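Local coordinates for ABC transporter, substrate binding protein (Aeropyrum pernix, PDB 3EAF), which probably captures a solute outside the cell and hands it to an ABC transporter for import, and binds a magnesium ion, at residues S25-N36 and R47-R55; G253-M261 and I286-V295. All coordinates share one frame; numbering follows the deposited sequence.

Contact 1: S25-N36 and R47-R55; sequences SLGAELAFKYFN and RVNINYIKR
The rings of Phe-32 and Tyr-52 lie face to face in an offset stack, planes at 9° and centroids 4.6 Å apart. The offset sets Tyr-52 CB over the centre of the Phe-32 ring, a CH-pi contact, and Phe-32 CB above the rim of the tyrosine ring, 3.4 Å from Tyr-52 CD2. With chi1 at 74°, CG of Tyr-52 stands between its backbone N and carbonyl carbon, which raises the ring off the strand toward the helix. Ile-50 CG2 continues the apolar patch, 3.6 Å from Phe-32 CE1.

At the C-terminal end of the helical segment Asn-36 hydrogen-bonds the strand backbone with both halves of its amide: OD1 accepts from Ile-50 N at 2.8 Å, while ND2 donates to Ile-50 O at 2.9 Å. The backbone O of Asn-36 lies in the guanidinium plane of Arg-47, bonded to NH2, and a water joins it to Arg-47 NE and Val-48 O.

At the other end Glu-29 OE2 accepts from Tyr-52 OH at 2.7 Å, and Lys-54 NZ comes to OE1 from above the carboxylate plane in a salt bridge, making a second one with Glu-13. With a leucine in place of Tyr-52, the Phe-32 face would probably be less well covered and Glu-29 OE2 left without its hydroxyl donor. An aromatic stack between polar ends thus holds this beta-alpha-beta crossover helix to its following strand.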
loop_
_atom_site.group_PDB
_atom_site.type_symbol
_atom_site.label_atom_id
_atom_site.label_comp_id
_atom_site.label_asym_id
_atom_site.label_seq_id
_atom_site.Cartn_x
_atom_site.Cartn_y
_atom_site.Cartn_z
ATOM N N SER A 25 -10.018 -5.961 0.026
ATOM C CA SER A 25 -11.282 -6.140 0.756
ATOM C C SER A 25 -11.449 -7.567 1.269
ATOM O O SER A 25 -11.831 -7.776 2.422
ATOM C CB SER A 25 -12.487 -5.765 -0.104
ATOM O OG SER A 25 -13.664 -5.899 0.671
ATOM N N LEU A 26 -11.168 -8.542 0.407
ATOM C CA LEU A 26 -11.197 -9.945 0.790
ATOM C C LEU A 26 -10.252 -10.235 1.957
ATOM O O LEU A 26 -10.628 -10.939 2.896
ATOM C CB LEU A 26 -10.868 -10.850 -0.409
ATOM C CG LEU A 26 -10.702 -12.361 -0.166
ATOM C CD1 LEU A 26 -11.922 -13.003 0.526
ATOM C CD2 LEU A 26 -10.385 -13.085 -1.475
ATOM N N GLY A 27 -9.031 -9.707 1.894
ATOM C CA GLY A 27 -8.055 -9.917 2.965
ATOM C C GLY A 27 -8.462 -9.287 4.282
ATOM O O GLY A 27 -8.245 -9.864 5.344
ATOM N N ALA A 28 -9.040 -8.092 4.219
ATOM C CA ALA A 28 -9.507 -7.406 5.423
ATOM C C ALA A 28 -10.651 -8.170 6.096
ATOM O O ALA A 28 -10.672 -8.308 7.317
ATOM C CB ALA A 28 -9.934 -5.966 5.102
ATOM N N GLU A 29 -11.586 -8.670 5.292
ATOM C CA GLU A 29 -12.722 -9.433 5.809
ATOM C C GLU A 29 -12.265 -10.762 6.397
ATOM O O GLU A 29 -12.703 -11.137 7.484
ATOM C CB GLU A 29 -13.782 -9.650 4.733
ATOM C CG GLU A 29 -14.606 -8.409 4.445
ATOM C CD GLU A 29 -15.923 -8.741 3.766
ATOM O OE1 GLU A 29 -15.915 -9.102 2.571
ATOM O OE2 GLU A 29 -16.966 -8.643 4.438
ATOM N N LEU A 30 -11.379 -11.456 5.685
ATOM C CA LEU A 30 -10.756 -12.673 6.207
ATOM C C LEU A 30 -10.159 -12.445 7.588
ATOM O O LEU A 30 -10.364 -13.249 8.492
ATOM C CB LEU A 30 -9.668 -13.196 5.271
ATOM C CG LEU A 30 -10.070 -14.117 4.118
ATOM C CD1 LEU A 30 -8.803 -14.573 3.411
ATOM C CD2 LEU A 30 -10.900 -15.313 4.603
ATOM N N ALA A 31 -9.431 -11.342 7.744
ATOM C CA ALA A 31 -8.775 -11.006 9.015
ATOM C C ALA A 31 -9.761 -10.720 10.145
ATOM O O ALA A 31 -9.583 -11.217 11.258
ATOM C CB ALA A 31 -7.814 -9.834 8.832
ATOM N N PHE A 32 -10.790 -9.925 9.861
ATOM C CA PHE A 32 -11.844 -9.667 10.839
ATOM C C PHE A 32 -12.482 -10.976 11.320
ATOM O O PHE A 32 -12.614 -11.210 12.530
ATOM C CB PHE A 32 -12.917 -8.747 10.261
ATOM C CG PHE A 32 -12.545 -7.281 10.261
ATOM C CD1 PHE A 32 -12.132 -6.645 11.437
ATOM C CD2 PHE A 32 -12.654 -6.527 9.092
ATOM C CE1 PHE A 32 -11.803 -5.279 11.439
ATOM C CE2 PHE A 32 -12.328 -5.156 9.078
ATOM C CZ PHE A 32 -11.907 -4.533 10.250
ATOM N N LYS A 33 -12.862 -11.831 10.376
ATOM C CA LYS A 33 -13.520 -13.086 10.721
ATOM C C LYS A 33 -12.563 -14.010 11.474
ATOM O O LYS A 33 -12.963 -14.651 12.450
ATOM C CB LYS A 33 -14.075 -13.785 9.477
ATOM C CG LYS A 33 -15.205 -13.026 8.782
ATOM C CD LYS A 33 -15.569 -13.713 7.482
ATOM C CE LYS A 33 -16.820 -13.120 6.839
ATOM N NZ LYS A 33 -17.224 -13.953 5.673
ATOM N N TYR A 34 -11.306 -14.053 11.028
ATOM C CA TYR A 34 -10.278 -14.902 11.636
ATOM C C TYR A 34 -10.034 -14.563 13.091
ATOM O O TYR A 34 -10.200 -15.422 13.958
ATOM C CB TYR A 34 -8.962 -14.823 10.861
ATOM C CG TYR A 34 -7.852 -15.710 11.395
ATOM C CD1 TYR A 34 -7.866 -17.092 11.181
ATOM C CD2 TYR A 34 -6.784 -15.167 12.103
ATOM C CE1 TYR A 34 -6.843 -17.906 11.664
ATOM C CE2 TYR A 34 -5.753 -15.974 12.595
ATOM C CZ TYR A 34 -5.785 -17.336 12.368
ATOM O OH TYR A 34 -4.767 -18.129 12.850
ATOM N N PHE A 35 -9.648 -13.317 13.358
ATOM C CA PHE A 35 -9.290 -12.916 14.714
ATOM C C PHE A 35 -10.495 -12.890 15.659
ATOM O O PHE A 35 -10.365 -13.242 16.838
ATOM C CB PHE A 35 -8.510 -11.597 14.719
ATOM C CG PHE A 35 -7.152 -11.696 14.059
ATOM C CD1 PHE A 35 -6.142 -12.470 14.628
ATOM C CD2 PHE A 35 -6.890 -11.024 12.867
ATOM C CE1 PHE A 35 -4.890 -12.572 14.022
ATOM C CE2 PHE A 35 -5.634 -11.114 12.252
ATOM C CZ PHE A 35 -4.640 -11.891 12.827
ATOM N N ASN A 36 -11.664 -12.503 15.146
ATOM C CA ASN A 36 -12.899 -12.605 15.936
ATOM C C ASN A 36 -13.085 -14.023 16.494
ATOM O O ASN A 36 -13.252 -14.207 17.707
ATOM C CB ASN A 36 -14.129 -12.181 15.117
ATOM C CG ASN A 36 -14.375 -10.671 15.153
ATOM O OD1 ASN A 36 -13.968 -9.983 16.086
ATOM N ND2 ASN A 36 -15.061 -10.157 14.135
ATOM N N ARG A 47 -12.452 -10.304 26.329
ATOM C CA ARG A 47 -12.631 -10.613 24.919
ATOM C C ARG A 47 -13.249 -9.441 24.174
ATOM O O ARG A 47 -14.188 -8.798 24.660
ATOM C CB ARG A 47 -13.479 -11.871 24.700
ATOM C CG ARG A 47 -13.571 -12.286 23.233
ATOM C CD ARG A 47 -14.044 -13.704 23.084
ATOM N NE ARG A 47 -13.965 -14.158 21.696
ATOM C CZ ARG A 47 -14.253 -15.393 21.299
ATOM N NH1 ARG A 47 -14.647 -16.304 22.182
ATOM N NH2 ARG A 47 -14.149 -15.719 20.018
ATOM N N VAL A 48 -12.695 -9.177 22.995
ATOM C CA VAL A 48 -13.185 -8.127 22.113
ATOM C C VAL A 48 -13.722 -8.750 20.831
ATOM O O VAL A 48 -13.066 -9.593 20.202
ATOM C CB VAL A 48 -12.095 -7.066 21.804
ATOM C CG1 VAL A 48 -12.650 -5.953 20.898
ATOM C CG2 VAL A 48 -11.567 -6.463 23.094
ATOM N N ASN A 49 -14.941 -8.354 20.486
ATOM C CA ASN A 49 -15.553 -8.684 19.214
ATOM C C ASN A 49 -15.555 -7.449 18.336
ATOM O O ASN A 49 -15.910 -6.356 18.788
ATOM C CB ASN A 49 -16.989 -9.173 19.417
ATOM C CG ASN A 49 -17.072 -10.321 20.401
ATOM O OD1 ASN A 49 -17.575 -10.163 21.512
ATOM N ND2 ASN A 49 -16.536 -11.471 20.015
ATOM N N ILE A 50 -15.148 -7.619 17.082
ATOM C CA ILE A 50 -15.178 -6.513 16.138
ATOM C C ILE A 50 -16.387 -6.644 15.228
ATOM O O ILE A 50 -16.502 -7.609 14.451
ATOM C CB ILE A 50 -13.876 -6.393 15.304
ATOM C CG1 ILE A 50 -12.667 -6.153 16.227
ATOM C CG2 ILE A 50 -14.009 -5.266 14.285
ATOM C CD1 ILE A 50 -11.355 -5.941 15.505
ATOM N N ASN A 51 -17.291 -5.678 15.351
ATOM C CA ASN A 51 -18.379 -5.526 14.406
ATOM C C ASN A 51 -17.882 -4.577 13.330
ATOM O O ASN A 51 -17.778 -3.369 13.559
ATOM C CB ASN A 51 -19.640 -4.976 15.098
ATOM C CG ASN A 51 -20.781 -4.701 14.119
ATOM O OD1 ASN A 51 -21.031 -5.478 13.192
ATOM N ND2 ASN A 51 -21.474 -3.588 14.323
ATOM N N TYR A 52 -17.537 -5.121 12.170
ATOM C CA TYR A 52 -17.036 -4.282 11.081
ATOM C C TYR A 52 -18.134 -3.970 10.075
ATOM O O TYR A 52 -18.996 -4.812 9.800
ATOM C CB TYR A 52 -15.808 -4.894 10.403
ATOM C CG TYR A 52 -16.070 -6.087 9.503
ATOM C CD1 TYR A 52 -16.285 -5.919 8.134
ATOM C CD2 TYR A 52 -16.072 -7.383 10.016
ATOM C CE1 TYR A 52 -16.519 -7.019 7.297
ATOM C CE2 TYR A 52 -16.305 -8.488 9.193
ATOM C CZ TYR A 52 -16.522 -8.299 7.833
ATOM O OH TYR A 52 -16.738 -9.389 7.012
ATOM N N ILE A 53 -18.091 -2.754 9.542
ATOM C CA ILE A 53 -19.106 -2.275 8.615
ATOM C C ILE A 53 -18.436 -1.979 7.264
ATOM O O ILE A 53 -17.713 -0.990 7.115
ATOM C CB ILE A 53 -19.854 -1.020 9.185
ATOM C CG1 ILE A 53 -20.528 -1.327 10.532
ATOM C CG2 ILE A 53 -20.898 -0.503 8.207
ATOM C CD1 ILE A 53 -19.730 -0.874 11.751
ATOM N N LYS A 54 -18.667 -2.854 6.289
ATOM C CA LYS A 54 -18.019 -2.726 4.988
ATOM C C LYS A 54 -18.804 -1.815 4.055
ATOM O O LYS A 54 -20.018 -1.963 3.901
ATOM C CB LYS A 54 -17.814 -4.090 4.333
ATOM C CG LYS A 54 -16.946 -4.029 3.082
ATOM C CD LYS A 54 -16.663 -5.406 2.501
ATOM C CE LYS A 54 -17.731 -5.810 1.505
ATOM N NZ LYS A 54 -17.334 -7.042 0.774
ATOM N N ARG A 55 -18.094 -0.879 3.433
ATOM C CA ARG A 55 -18.691 0.043 2.468
ATOM C C ARG A 55 -17.812 0.162 1.224
ATOM O O ARG A 55 -16.657 0.576 1.317
ATOM C CB ARG A 55 -18.888 1.422 3.106
ATOM C CG ARG A 55 -19.922 1.469 4.231
ATOM C CD ARG A 55 -21.331 1.295 3.686
ATOM N NE ARG A 55 -22.337 1.378 4.736
ATOM C CZ ARG A 55 -22.880 0.325 5.339
ATOM N NH1 ARG A 55 -22.515 -0.906 4.995
ATOM N NH2 ARG A 55 -23.800 0.506 6.280
HETATM O O HOH W 1 -12.778 -12.310 19.625
#

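Contact 2: G253-M261 and I286-V295; sequences GISPFIYPM and INLRVVQGFV
Leu-288 reaches across the face of the Tyr-259 ring, its CB above the rim and its CD2 3.6 Å from Tyr-259 CE1. Its CG is anti to the backbone N (chi1 170°), which swings the two methyls from the first turn of the helix toward the loop; CD1 reaches Ser-255 OG at 3.4 Å. That hydroxyl donates to Phe-257 O at 2.6 Å, on a lone pair, a bond that lets a small polar residue sit against the leucine and ties the end of the strand to the turn after it.

Farther along the helix, Phe-257 spans more than one turn. Its CD2 meets Gln-292 CG and its CE1 meets Val-295 CG2, both at 3.8 Å, while CB faces Val-291 CG1. Its side chain lies about 9 Å from that of Tyr-341, a magnesium ligand. The amide of Gln-292 is held at both ends, OE1 by Arg-289 NH1 (2.7 Å) and NE2 by Tyr-107, which fixes it while the aliphatic CG packs on the phenylalanine.

Pro-260 fills the place beside the start of the helix. Its CG touches Val-291 CG2 at 3.8 Å and also Ile-286, and CD lies against the backbone of Asn-287 and Leu-288. Asn-287 is the N-cap, its OD1 accepting from Val-290 N at 3.1 Å. No hydrogen bond crosses the contact, and Ile-258 O is buried without a partner.

The loop leaves strand 251-255, which runs beside strand 352-357, and rests on helix 288-304; that helix packs in turn against helices 18-38 and 267-278.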
loop_
_atom_site.group_PDB
_atom_site.type_symbol
_atom_site.label_atom_id
_atom_site.label_comp_id
_atom_site.label_asym_id
_atom_site.label_seq_id
_atom_site.Cartn_x
_atom_site.Cartn_y
_atom_site.Cartn_z
ATOM N N GLY A 253 8.596 -4.814 -9.407
ATOM C CA GLY A 253 7.567 -4.296 -8.523
ATOM C C GLY A 253 8.104 -4.107 -7.125
ATOM O O GLY A 253 8.929 -4.895 -6.652
ATOM N N ILE A 254 7.646 -3.052 -6.465
ATOM C CA ILE A 254 7.975 -2.825 -5.067
ATOM C C ILE A 254 6.889 -3.474 -4.215
ATOM O O ILE A 254 5.717 -3.475 -4.596
ATOM C CB ILE A 254 8.053 -1.307 -4.750
ATOM C CG1 ILE A 254 9.121 -0.622 -5.613
ATOM C CG2 ILE A 254 8.307 -1.055 -3.259
ATOM C CD1 ILE A 254 9.053 0.907 -5.582
ATOM N N SER A 255 7.280 -4.036 -3.072
ATOM C CA SER A 255 6.313 -4.461 -2.069
ATOM C C SER A 255 6.954 -4.467 -0.692
ATOM O O SER A 255 7.999 -5.093 -0.505
ATOM C CB SER A 255 5.751 -5.848 -2.388
ATOM O OG SER A 255 4.851 -6.261 -1.375
ATOM N N PRO A 256 6.342 -3.762 0.275
ATOM C CA PRO A 256 6.766 -3.858 1.679
ATOM C C PRO A 256 6.432 -5.213 2.332
ATOM O O PRO A 256 6.932 -5.515 3.429
ATOM C CB PRO A 256 5.974 -2.733 2.366
ATOM C CG PRO A 256 5.462 -1.857 1.244
ATOM C CD PRO A 256 5.238 -2.801 0.106
ATOM N N PHE A 257 5.619 -6.019 1.646
ATOM C CA PHE A 257 5.069 -7.261 2.194
ATOM C C PHE A 257 5.486 -8.429 1.319
ATOM O O PHE A 257 5.454 -8.328 0.085
ATOM C CB PHE A 257 3.531 -7.200 2.238
ATOM C CG PHE A 257 2.987 -5.851 2.636
ATOM C CD1 PHE A 257 2.869 -5.503 3.976
ATOM C CD2 PHE A 257 2.607 -4.927 1.666
ATOM C CE1 PHE A 257 2.384 -4.265 4.351
ATOM C CE2 PHE A 257 2.112 -3.683 2.031
ATOM C CZ PHE A 257 2.008 -3.348 3.377
ATOM N N ILE A 258 5.864 -9.536 1.957
ATOM C CA ILE A 258 6.202 -10.767 1.246
ATOM C C ILE A 258 4.967 -11.328 0.525
ATOM O O ILE A 258 3.855 -11.284 1.065
ATOM C CB ILE A 258 6.847 -11.816 2.214
ATOM C CG1 ILE A 258 7.663 -12.865 1.444
ATOM C CG2 ILE A 258 5.797 -12.483 3.120
ATOM C CD1 ILE A 258 8.874 -12.303 0.685
ATOM N N TYR A 259 5.150 -11.798 -0.707
ATOM C CA TYR A 259 4.066 -12.441 -1.452
ATOM C C TYR A 259 3.847 -13.823 -0.854
ATOM O O TYR A 259 4.813 -14.448 -0.400
ATOM C CB TYR A 259 4.434 -12.645 -2.921
ATOM C CG TYR A 259 4.474 -11.428 -3.821
ATOM C CD1 TYR A 259 4.673 -10.142 -3.313
ATOM C CD2 TYR A 259 4.356 -11.582 -5.202
ATOM C CE1 TYR A 259 4.734 -9.036 -4.164
ATOM C CE2 TYR A 259 4.414 -10.497 -6.053
ATOM C CZ TYR A 259 4.602 -9.227 -5.532
ATOM O OH TYR A 259 4.659 -8.168 -6.394
ATOM N N PRO A 260 2.588 -14.318 -0.857
ATOM C CA PRO A 260 2.366 -15.705 -0.412
ATOM C C PRO A 260 3.289 -16.741 -1.094
ATOM O O PRO A 260 3.775 -17.645 -0.422
ATOM C CB PRO A 260 0.892 -15.957 -0.765
ATOM C CG PRO A 260 0.261 -14.604 -0.691
ATOM C CD PRO A 260 1.323 -13.654 -1.232
HETATM N N MSE A 261 3.539 -16.593 -2.398
HETATM C CA MSE A 261 4.414 -17.513 -3.152
HETATM C C MSE A 261 5.883 -17.556 -2.696
HETATM O O MSE A 261 6.597 -18.518 -2.994
HETATM C CB MSE A 261 4.356 -17.217 -4.658
HETATM C CG MSE A 261 4.793 -15.805 -5.033
HETATM SE SE MSE A 261 4.925 -15.510 -6.956
HETATM C CE MSE A 261 3.197 -16.163 -7.572
ATOM N N ILE A 286 -5.416 -16.460 -2.511
ATOM C CA ILE A 286 -4.585 -15.727 -1.557
ATOM C C ILE A 286 -3.384 -15.148 -2.299
ATOM O O ILE A 286 -2.546 -15.885 -2.825
ATOM C CB ILE A 286 -4.151 -16.623 -0.371
ATOM C CG1 ILE A 286 -5.380 -17.234 0.329
ATOM C CG2 ILE A 286 -3.255 -15.857 0.615
ATOM C CD1 ILE A 286 -6.358 -16.216 0.923
ATOM N N ASN A 287 -3.326 -13.822 -2.351
ATOM C CA ASN A 287 -2.301 -13.109 -3.105
ATOM C C ASN A 287 -1.832 -11.887 -2.322
ATOM O O ASN A 287 -2.311 -11.641 -1.216
ATOM C CB ASN A 287 -2.837 -12.715 -4.492
ATOM C CG ASN A 287 -4.146 -11.924 -4.420
ATOM O OD1 ASN A 287 -4.273 -10.966 -3.658
ATOM N ND2 ASN A 287 -5.121 -12.332 -5.212
ATOM N N LEU A 288 -0.902 -11.124 -2.895
ATOM C CA LEU A 288 -0.391 -9.902 -2.256
ATOM C C LEU A 288 -1.491 -8.928 -1.789
ATOM O O LEU A 288 -1.400 -8.350 -0.701
ATOM C CB LEU A 288 0.578 -9.181 -3.199
ATOM C CG LEU A 288 1.014 -7.772 -2.787
ATOM C CD1 LEU A 288 1.885 -7.820 -1.527
ATOM C CD2 LEU A 288 1.726 -7.068 -3.940
ATOM N N ARG A 289 -2.528 -8.750 -2.606
ATOM C CA ARG A 289 -3.600 -7.796 -2.279
ATOM C C ARG A 289 -4.357 -8.241 -1.036
ATOM O O ARG A 289 -4.679 -7.430 -0.167
ATOM C CB ARG A 289 -4.557 -7.611 -3.464
ATOM C CG ARG A 289 -3.883 -7.201 -4.785
ATOM C CD ARG A 289 -2.794 -6.148 -4.570
ATOM N NE ARG A 289 -2.031 -5.879 -5.788
ATOM C CZ ARG A 289 -0.965 -5.092 -5.845
ATOM N NH1 ARG A 289 -0.512 -4.494 -4.748
ATOM N NH2 ARG A 289 -0.354 -4.902 -7.007
ATOM N N VAL A 290 -4.621 -9.543 -0.959
ATOM C CA VAL A 290 -5.201 -10.167 0.227
ATOM C C VAL A 290 -4.313 -9.930 1.457
ATOM O O VAL A 290 -4.813 -9.571 2.524
ATOM C CB VAL A 290 -5.466 -11.681 -0.005
ATOM C CG1 VAL A 290 -6.027 -12.353 1.257
ATOM C CG2 VAL A 290 -6.431 -11.879 -1.178
ATOM N N VAL A 291 -3.004 -10.106 1.301
ATOM C CA VAL A 291 -2.066 -9.813 2.387
ATOM C C VAL A 291 -2.195 -8.353 2.853
ATOM O O VAL A 291 -2.244 -8.082 4.049
ATOM C CB VAL A 291 -0.599 -10.123 1.985
ATOM C CG1 VAL A 291 0.363 -9.740 3.106
ATOM C CG2 VAL A 291 -0.439 -11.602 1.614
ATOM N N GLN A 292 -2.273 -7.423 1.905
ATOM C CA GLN A 292 -2.308 -5.992 2.216
ATOM C C GLN A 292 -3.522 -5.616 3.052
ATOM O O GLN A 292 -3.419 -4.783 3.966
ATOM C CB GLN A 292 -2.229 -5.147 0.935
ATOM C CG GLN A 292 -0.870 -5.258 0.255
ATOM C CD GLN A 292 -0.736 -4.405 -0.977
ATOM O OE1 GLN A 292 -0.939 -4.878 -2.084
ATOM N NE2 GLN A 292 -0.375 -3.143 -0.794
ATOM N N GLY A 293 -4.656 -6.243 2.747
ATOM C CA GLY A 293 -5.879 -6.072 3.538
ATOM C C GLY A 293 -5.782 -6.713 4.909
ATOM O O GLY A 293 -6.131 -6.100 5.917
ATOM N N PHE A 294 -5.295 -7.950 4.936
ATOM C CA PHE A 294 -5.148 -8.718 6.172
ATOM C C PHE A 294 -4.264 -7.997 7.193
ATOM O O PHE A 294 -4.625 -7.892 8.367
ATOM C CB PHE A 294 -4.583 -10.111 5.858
ATOM C CG PHE A 294 -4.799 -11.127 6.952
ATOM C CD1 PHE A 294 -5.907 -11.974 6.924
ATOM C CD2 PHE A 294 -3.885 -11.254 7.998
ATOM C CE1 PHE A 294 -6.103 -12.932 7.935
ATOM C CE2 PHE A 294 -4.075 -12.202 9.006
ATOM C CZ PHE A 294 -5.184 -13.031 8.977
ATOM N N VAL A 295 -3.113 -7.498 6.741
ATOM C CA VAL A 295 -2.156 -6.853 7.648
ATOM C C VAL A 295 -2.646 -5.535 8.239
ATOM O O VAL A 295 -2.231 -5.171 9.343
ATOM C CB VAL A 295 -0.741 -6.668 7.030
ATOM C CG1 VAL A 295 -0.101 -8.031 6.732
ATOM C CG2 VAL A 295 -0.763 -5.747 5.792
#

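How the contacts relate
From the N terminus, the chain first closes contact 1, a short return of ten residues from helix 18-38 through strand 40-41 to strand 47-56, in the sheet that also holds strand 3-11. Much later contact 2 closes a loop of 24 residues, through helix 267-278, between the end of strand 251-255 in the second sheet and helix 288-304. The two loops follow in series, neither enclosing nor crossing the other. Their centres lie about 18 Å apart, yet they touch through helix against helix: Phe-294 packs on Ala-31, Gly-27 and Phe-35, and Val-290 on Gly-27. Helix 288-304 thus lies between helix 18-38, which packs on the first sheet, and the loop that leaves the second.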